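Myosin-4 (Saccharomyces cerevisiae, PDB 3MMI) carries specific mRNAs such as ASH1 towards the yeast bud as a type V myosin motor recruited through SHE3, its globular tail being the part in this structure. Local coordinates at residues A[96-101]-A[196-201]; A[183-188]-A[250-255]. All coordinates share one frame; numbering follows the deposited sequence.

Overall arrangement
Both contacts lie in the all-helical globular tail of the myosin and share one helix, 185-204, which is used near its start by contact 2 and farther along by contact 1. There 196-201 packs against the start of helix 97-108, whereas 183-188 meets helix 240-257 through 250-255. In chain order the segments alternate, and the shared helix is joined to an earlier helix by contact 1 and to a later one by contact 2. Their centres are about 21 Å apart and their nearest atoms about 8 Å, without touching. Contact 1 is apolar; contact 2 adds a salt bridge to an aromatic contact. No ligand accompanies either, and both are structural packing.

Contact 1: A[96-101]-A[196-201]; sequences ETMLGG and NEFDAV
Met98 and Val201 meet between two helices that run in roughly the same direction, the first turn of helix 97-108 and a later turn of helix 185-204. The axes of the short segments come within 10.7 Å and differ by 26° in direction, a separation that side chains of middling to large size must fill. Methionine suits this span, since its unbranched chain reaches far and can bend at the thioether. CB starts toward the partner helix and CG, anti to the backbone N, continues the crossing. SD then comes up to Phe198, 4.2 Å from its CD1, in a Met-aromatic contact; it stands 5.2 Å from the ring centroid and lies obliquely, 49° off the ring normal. A bend at chi3 (108°) carries CE away from an extended course. Met98 CE lies 3.3 Å from Val201 CG2, tighter than usual for two carbons. It also borders Glu197 O and the CA of Phe198. Val201, branched at CB, offers two methyls: CG2 packs chiefly on Met98 CE, while CG1 lies 3.6 Å from Leu99 CD2, which also borders CG2. The leucine side chain and the valine stand at about a right angle to each other.

Phe198 also reaches into the helical bundle, where its ring meets that of Phe160 on helix 132-168, and Leu99 touches Phe205 in a loop. Next to Met98 in sequence, Thr97 joins this turn to helix 132-168, its O accepting a hydrogen bond from Trp156 NE1.

No hydrogen bond crosses between the two segments, so the direct contact between them rests on van der Waals packing, to which the polarisable sulfur probably contributes. Such a contact is probably sensitive to the size of its side chains more than to the direction of any one bond.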
ATOM      1  N   GLU A  96     -16.970  -5.028   4.029  1.00 61.66           N
ATOM      2  CA  GLU A  96     -16.717  -4.233   5.209  1.00 60.87           C
ATOM      3  C   GLU A  96     -15.284  -3.752   5.227  1.00 59.98           C
ATOM      4  O   GLU A  96     -14.921  -2.949   6.039  1.00 63.77           O
ATOM      5  CB  GLU A  96     -17.024  -5.048   6.461  1.00 59.46           C
ATOM      6  CD  GLU A  96     -18.983  -5.497   8.054  1.00 74.15           C
ATOM      7  OE1 GLU A  96     -20.028  -5.832   7.507  1.00 79.86           O
ATOM      8  OE2 GLU A  96     -18.625  -5.947   9.150  1.00 65.86           O
ATOM      9  N   THR A  97     -14.485  -4.257   4.307  1.00 54.88           N
ATOM     10  CA  THR A  97     -13.043  -4.041   4.300  1.00 51.71           C
ATOM     11  C   THR A  97     -12.555  -2.591   4.200  1.00 49.71           C
ATOM     12  O   THR A  97     -11.608  -2.226   4.861  1.00 46.54           O
ATOM     13  CB  THR A  97     -12.389  -4.847   3.203  1.00 51.19           C
ATOM     14  OG1 THR A  97     -12.656  -6.222   3.417  1.00 57.46           O
ATOM     15  CG2 THR A  97     -10.935  -4.669   3.221  1.00 50.67           C
ATOM     16  N   MET A  98     -13.218  -1.795   3.368  1.00 47.74           N
ATOM     17  CA  MET A  98     -12.928  -0.389   3.227  1.00 47.31           C
ATOM     18  C   MET A  98     -13.173   0.359   4.507  1.00 46.82           C
ATOM     19  O   MET A  98     -12.257   0.909   5.071  1.00 45.25           O
ATOM     20  CB  MET A  98     -13.715   0.250   2.100  1.00 46.61           C
ATOM     21  CG  MET A  98     -13.179   1.599   1.731  1.00 46.02           C
ATOM     22  SD  MET A  98     -13.725   2.358   0.222  1.00 52.89           S
ATOM     23  CE  MET A  98     -14.731   3.609   0.889  1.00 50.70           C
ATOM     24  N   LEU A  99     -14.411   0.361   4.973  1.00 46.30           N
ATOM     25  CA  LEU A  99     -14.777   1.122   6.165  1.00 45.22           C
ATOM     26  C   LEU A  99     -14.037   0.624   7.375  1.00 42.35           C
ATOM     27  O   LEU A  99     -13.459   1.415   8.126  1.00 40.58           O
ATOM     28  CB  LEU A  99     -16.279   1.007   6.456  1.00 45.88           C
ATOM     29  CG  LEU A  99     -17.222   1.809   5.565  1.00 49.50           C
ATOM     30  CD1 LEU A  99     -18.642   1.722   6.124  1.00 56.30           C
ATOM     31  CD2 LEU A  99     -16.759   3.229   5.571  1.00 53.90           C
ATOM     32  N   GLY A 100     -14.104  -0.686   7.571  1.00 40.57           N
ATOM     33  CA  GLY A 100     -13.502  -1.302   8.729  1.00 38.43           C
ATOM     34  C   GLY A 100     -11.990  -1.112   8.806  1.00 34.60           C
ATOM     35  O   GLY A 100     -11.477  -0.739   9.863  1.00 34.54           O
ATOM     36  N   GLY A 101     -11.303  -1.400   7.701  1.00 32.88           N
ATOM     37  CA  GLY A 101      -9.867  -1.164   7.563  1.00 30.05           C
ATOM     38  C   GLY A 101      -9.484   0.259   7.966  1.00 30.37           C
ATOM     39  O   GLY A 101      -8.647   0.508   8.880  1.00 28.14           O
ATOM     40  N   ASN A 196     -13.349   9.256  -5.067  1.00 23.49           N
ATOM     41  CA  ASN A 196     -14.040  10.313  -4.236  1.00 27.07           C
ATOM     42  C   ASN A 196     -14.663   9.706  -2.969  1.00 22.25           C
ATOM     43  O   ASN A 196     -14.642  10.283  -1.947  1.00 21.04           O
ATOM     44  CB  ASN A 196     -15.161  11.081  -5.018  1.00 26.06           C
ATOM     45  CG  ASN A 196     -14.623  11.929  -6.169  1.00 22.13           C
ATOM     46  OD1 ASN A 196     -15.230  11.988  -7.257  1.00 25.54           O
ATOM     47  ND2 ASN A 196     -13.480  12.516  -5.977  1.00 18.56           N
ATOM     48  N   GLU A 197     -15.150   8.482  -3.089  1.00 23.05           N
ATOM     49  CA  GLU A 197     -15.764   7.824  -1.968  1.00 24.49           C
ATOM     50  C   GLU A 197     -14.723   7.263  -1.009  1.00 26.61           C
ATOM     51  O   GLU A 197     -14.928   7.253   0.196  1.00 27.25           O
ATOM     52  CB  GLU A 197     -16.769   6.754  -2.448  1.00 24.77           C
ATOM     53  CG  GLU A 197     -18.039   7.422  -3.055  1.00 30.44           C
ATOM     54  CD  GLU A 197     -19.050   6.448  -3.673  1.00 32.65           C
ATOM     55  OE1 GLU A 197     -18.890   5.207  -3.530  1.00 35.12           O
ATOM     56  OE2 GLU A 197     -19.973   6.919  -4.319  1.00 26.21           O
ATOM     57  N   PHE A 198     -13.569   6.820  -1.536  1.00 25.63           N
ATOM     58  CA  PHE A 198     -12.445   6.410  -0.703  1.00 23.92           C
ATOM     59  C   PHE A 198     -11.976   7.606   0.056  1.00 25.36           C
ATOM     60  O   PHE A 198     -11.714   7.575   1.276  1.00 25.88           O
ATOM     61  CB  PHE A 198     -11.303   5.897  -1.609  1.00 25.23           C
ATOM     62  CG  PHE A 198     -10.166   5.283  -0.889  1.00 23.64           C
ATOM     63  CD1 PHE A 198     -10.294   4.848   0.433  1.00 24.16           C
ATOM     64  CD2 PHE A 198      -8.979   5.015  -1.567  1.00 24.81           C
ATOM     65  CE1 PHE A 198      -9.256   4.203   1.098  1.00 27.26           C
ATOM     66  CE2 PHE A 198      -7.925   4.465  -0.880  1.00 22.13           C
ATOM     67  CZ  PHE A 198      -8.071   4.014   0.433  1.00 21.72           C
ATOM     68  N   ASP A 199     -11.851   8.706  -0.654  1.00 25.24           N
ATOM     69  CA  ASP A 199     -11.431   9.936  -0.033  1.00 26.86           C
ATOM     70  C   ASP A 199     -12.376  10.480   1.082  1.00 28.90           C
ATOM     71  O   ASP A 199     -11.920  11.022   2.096  1.00 27.23           O
ATOM     72  CB  ASP A 199     -11.292  11.000  -1.114  1.00 26.77           C
ATOM     73  CG  ASP A 199     -10.759  12.343  -0.560  1.00 34.85           C
ATOM     74  OD1 ASP A 199      -9.528  12.563  -0.513  1.00 32.01           O
ATOM     75  OD2 ASP A 199     -11.577  13.184  -0.105  1.00 44.10           O
ATOM     76  N   ALA A 200     -13.698  10.302   0.919  1.00 31.16           N
ATOM     77  CA  ALA A 200     -14.678  10.747   1.990  1.00 30.36           C
ATOM     78  C   ALA A 200     -14.534   9.982   3.263  1.00 28.72           C
ATOM     79  O   ALA A 200     -14.632  10.552   4.329  1.00 29.35           O
ATOM     80  CB  ALA A 200     -16.151  10.612   1.474  1.00 28.72           C
ATOM     81  N   VAL A 201     -14.436   8.649   3.152  1.00 29.94           N
ATOM     82  CA  VAL A 201     -14.274   7.777   4.307  1.00 28.81           C
ATOM     83  C   VAL A 201     -12.965   8.137   5.040  1.00 29.19           C
ATOM     84  O   VAL A 201     -12.948   8.371   6.212  1.00 28.73           O
ATOM     85  CB  VAL A 201     -14.228   6.368   3.868  1.00 30.73           C
ATOM     86  CG1 VAL A 201     -13.962   5.476   5.088  1.00 30.80           C
ATOM     87  CG2 VAL A 201     -15.509   5.964   3.122  1.00 29.81           C
TER

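Contact 2: A[183-188]-A[250-255]; sequences SGDEKF and IERLVS
Phe188 and Leu253 bring the backbones nearest, with CA atoms 7.6 Å apart, where the first turn of helix 185-204 faces a turn of helix 240-257 in the dilute domain of the globular tail. Gly184 sits at the N-cap position with a positive phi, which favours glycine; a CB here would also point toward Arg252.

The arrangement is an arginine laid over a phenylalanine and held at its tip by a salt bridge. The arginine chain is extended from CG to NE, and its CD lies 3.5 Å from the Phe188 ring centroid, 8° off the ring normal, a CH-pi contact over the face. Beyond CD the guanidinium stays nearly parallel to the ring, the planes 14° apart, with NE 3.5 Å from Phe188 CG. The ring's CE2 reaches 3.6 Å from Leu253 N, and the Phe188 side chain also touches Met173 of helix 170-174.

NH1 of Arg252 donates to Ser183 O at 3.0 Å, with the acceptor in the guanidinium plane. Asp185, in the first turn, suits a helix start, where its negative charge would probably interact favourably with the helix dipole, and here it also faces a cation. An alanine at Arg252 would probably leave the Asp185 carboxylate without its counter-charge and Ser183 O without this donor, and would bare the part of the Phe188 face now covered by CD and the guanidinium.

Asp185 OD1 receives NH2 of Arg252 at 3.0 Å from above the carboxylate plane, the two flat groups standing 88° apart, while NH1 of Arg252 adds a weak bond to the same OD1 at 3.3 Å.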
ATOM      1  N   SER A 183     -15.050   4.740 -25.486  1.00 65.73           N
ATOM      2  CA  SER A 183     -14.776   5.963 -24.777  1.00 67.86           C
ATOM      3  C   SER A 183     -13.978   5.714 -23.511  1.00 69.69           C
ATOM      4  O   SER A 183     -13.071   6.456 -23.191  1.00 71.02           O
ATOM      5  CB  SER A 183     -16.087   6.577 -24.349  1.00 71.79           C
ATOM      6  OG  SER A 183     -16.834   5.659 -23.598  1.00 77.87           O
ATOM      7  N   GLY A 184     -14.409   4.686 -22.787  1.00 63.90           N
ATOM      8  CA  GLY A 184     -13.797   4.196 -21.585  1.00 58.61           C
ATOM      9  C   GLY A 184     -14.522   4.769 -20.424  1.00 58.16           C
ATOM     10  O   GLY A 184     -14.293   4.409 -19.290  1.00 56.19           O
ATOM     11  N   ASP A 185     -15.439   5.650 -20.780  1.00 55.75           N
ATOM     12  CA  ASP A 185     -15.962   6.773 -20.021  1.00 55.28           C
ATOM     13  C   ASP A 185     -16.736   6.430 -18.777  1.00 51.14           C
ATOM     14  O   ASP A 185     -16.711   7.111 -17.810  1.00 51.46           O
ATOM     15  CB  ASP A 185     -16.916   7.530 -20.928  1.00 58.00           C
ATOM     16  CG  ASP A 185     -16.241   8.529 -21.786  1.00 60.78           C
ATOM     17  OD1 ASP A 185     -15.018   8.621 -21.777  1.00 60.74           O
ATOM     18  OD2 ASP A 185     -16.971   9.239 -22.477  1.00 61.75           O
ATOM     19  N   GLU A 186     -17.477   5.371 -18.879  1.00 48.21           N
ATOM     20  CA  GLU A 186     -18.352   4.833 -17.836  1.00 44.93           C
ATOM     21  C   GLU A 186     -17.467   4.244 -16.763  1.00 41.71           C
ATOM     22  O   GLU A 186     -17.746   4.350 -15.568  1.00 42.00           O
ATOM     23  CB  GLU A 186     -19.259   3.747 -18.416  1.00 44.97           C
ATOM     24  CG  GLU A 186     -20.729   4.020 -18.306  1.00 50.60           C
ATOM     25  N   LYS A 187     -16.422   3.556 -17.211  1.00 39.50           N
ATOM     26  CA  LYS A 187     -15.506   2.865 -16.318  1.00 37.33           C
ATOM     27  C   LYS A 187     -14.666   3.935 -15.587  1.00 33.60           C
ATOM     28  O   LYS A 187     -14.504   3.882 -14.354  1.00 36.82           O
ATOM     29  CB  LYS A 187     -14.649   1.843 -17.116  1.00 38.73           C
ATOM     30  CG  LYS A 187     -15.427   0.638 -17.590  1.00 35.70           C
ATOM     31  CD  LYS A 187     -14.489  -0.458 -17.963  1.00 46.16           C
ATOM     32  CE  LYS A 187     -15.257  -1.754 -18.297  1.00 45.49           C
ATOM     33  NZ  LYS A 187     -16.363  -1.444 -19.154  1.00 39.54           N
ATOM     34  N   PHE A 188     -14.179   4.904 -16.319  1.00 27.74           N
ATOM     35  CA  PHE A 188     -13.470   5.993 -15.693  1.00 29.32           C
ATOM     36  C   PHE A 188     -14.328   6.770 -14.696  1.00 30.23           C
ATOM     37  O   PHE A 188     -13.901   7.206 -13.625  1.00 29.14           O
ATOM     38  CB  PHE A 188     -12.766   6.934 -16.699  1.00 26.36           C
ATOM     39  CG  PHE A 188     -11.392   6.448 -17.117  1.00 23.99           C
ATOM     40  CD1 PHE A 188     -11.208   5.788 -18.329  1.00 23.42           C
ATOM     41  CD2 PHE A 188     -10.287   6.571 -16.258  1.00 22.52           C
ATOM     42  CE1 PHE A 188      -9.971   5.287 -18.683  1.00 24.54           C
ATOM     43  CE2 PHE A 188      -9.012   6.083 -16.602  1.00 24.32           C
ATOM     44  CZ  PHE A 188      -8.830   5.413 -17.783  1.00 24.15           C
ATOM     45  N   ILE A 250      -3.410   5.935 -18.594  1.00 20.22           N
ATOM     46  CA  ILE A 250      -2.739   6.126 -17.318  1.00 20.54           C
ATOM     47  C   ILE A 250      -2.883   7.599 -16.884  1.00 20.37           C
ATOM     48  O   ILE A 250      -3.210   7.963 -15.759  1.00 18.25           O
ATOM     49  CB  ILE A 250      -1.222   5.677 -17.380  1.00 17.96           C
ATOM     50  CG1 ILE A 250      -1.116   4.118 -17.356  1.00 18.29           C
ATOM     51  CG2 ILE A 250      -0.460   6.249 -16.225  1.00 15.65           C
ATOM     52  CD1 ILE A 250       0.264   3.661 -17.533  1.00 18.76           C
ATOM     53  N   GLU A 251      -2.598   8.445 -17.835  1.00 22.74           N
ATOM     54  CA  GLU A 251      -2.728   9.926 -17.598  1.00 26.37           C
ATOM     55  C   GLU A 251      -4.155  10.316 -17.221  1.00 23.92           C
ATOM     56  O   GLU A 251      -4.340  11.073 -16.327  1.00 23.54           O
ATOM     57  CB  GLU A 251      -2.249  10.810 -18.762  1.00 26.13           C
ATOM     58  CG  GLU A 251      -0.797  10.626 -19.326  1.00 38.24           C
ATOM     59  CD  GLU A 251       0.292   9.959 -18.381  1.00 53.94           C
ATOM     60  OE1 GLU A 251       0.819   8.834 -18.746  1.00 56.22           O
ATOM     61  OE2 GLU A 251       0.631  10.543 -17.296  1.00 57.97           O
ATOM     62  N   ARG A 252      -5.155   9.672 -17.777  1.00 25.05           N
ATOM     63  CA  ARG A 252      -6.484   9.796 -17.309  1.00 24.86           C
ATOM     64  C   ARG A 252      -6.651   9.348 -15.872  1.00 25.32           C
ATOM     65  O   ARG A 252      -7.233  10.079 -15.091  1.00 25.31           O
ATOM     66  CB  ARG A 252      -7.415   8.957 -18.201  1.00 29.44           C
ATOM     67  CG  ARG A 252      -8.604   9.699 -18.565  1.00 33.72           C
ATOM     68  CD  ARG A 252      -9.575   8.845 -19.378  1.00 42.20           C
ATOM     69  NE  ARG A 252     -10.937   9.298 -19.152  1.00 38.43           N
ATOM     70  CZ  ARG A 252     -11.998   8.872 -19.859  1.00 41.13           C
ATOM     71  NH1 ARG A 252     -11.876   8.018 -20.889  1.00 40.17           N
ATOM     72  NH2 ARG A 252     -13.167   9.367 -19.583  1.00 37.29           N
ATOM     73  N   LEU A 253      -6.218   8.124 -15.540  1.00 25.25           N
ATOM     74  CA  LEU A 253      -6.220   7.623 -14.137  1.00 23.76           C
ATOM     75  C   LEU A 253      -5.512   8.589 -13.190  1.00 24.19           C
ATOM     76  O   LEU A 253      -5.991   8.856 -12.065  1.00 24.04           O
ATOM     77  CB  LEU A 253      -5.537   6.263 -14.098  1.00 24.92           C
ATOM     78  CG  LEU A 253      -5.537   5.582 -12.743  1.00 30.67           C
ATOM     79  CD1 LEU A 253      -5.691   4.042 -12.964  1.00 32.80           C
ATOM     80  CD2 LEU A 253      -4.313   6.002 -11.989  1.00 30.32           C
ATOM     81  N   VAL A 254      -4.366   9.104 -13.620  1.00 23.54           N
ATOM     82  CA  VAL A 254      -3.523   9.921 -12.746  1.00 26.02           C
ATOM     83  C   VAL A 254      -4.075  11.404 -12.509  1.00 25.41           C
ATOM     84  O   VAL A 254      -3.779  12.012 -11.517  1.00 20.05           O
ATOM     85  CB  VAL A 254      -2.097   9.980 -13.324  1.00 25.51           C
ATOM     86  CG1 VAL A 254      -1.476  11.301 -13.206  1.00 24.12           C
ATOM     87  CG2 VAL A 254      -1.274   8.938 -12.670  1.00 27.80           C
ATOM     88  N   SER A 255      -4.821  11.897 -13.506  1.00 24.67           N
ATOM     89  CA  SER A 255      -5.513  13.175 -13.446  1.00 25.83           C
ATOM     90  C   SER A 255      -6.354  13.368 -12.144  1.00 26.93           C
ATOM     91  O   SER A 255      -6.281  14.424 -11.576  1.00 27.58           O
ATOM     92  CB  SER A 255      -6.358  13.425 -14.704  1.00 23.61           C
ATOM     93  OG  SER A 255      -7.508  12.605 -14.700  1.00 28.12           O
TER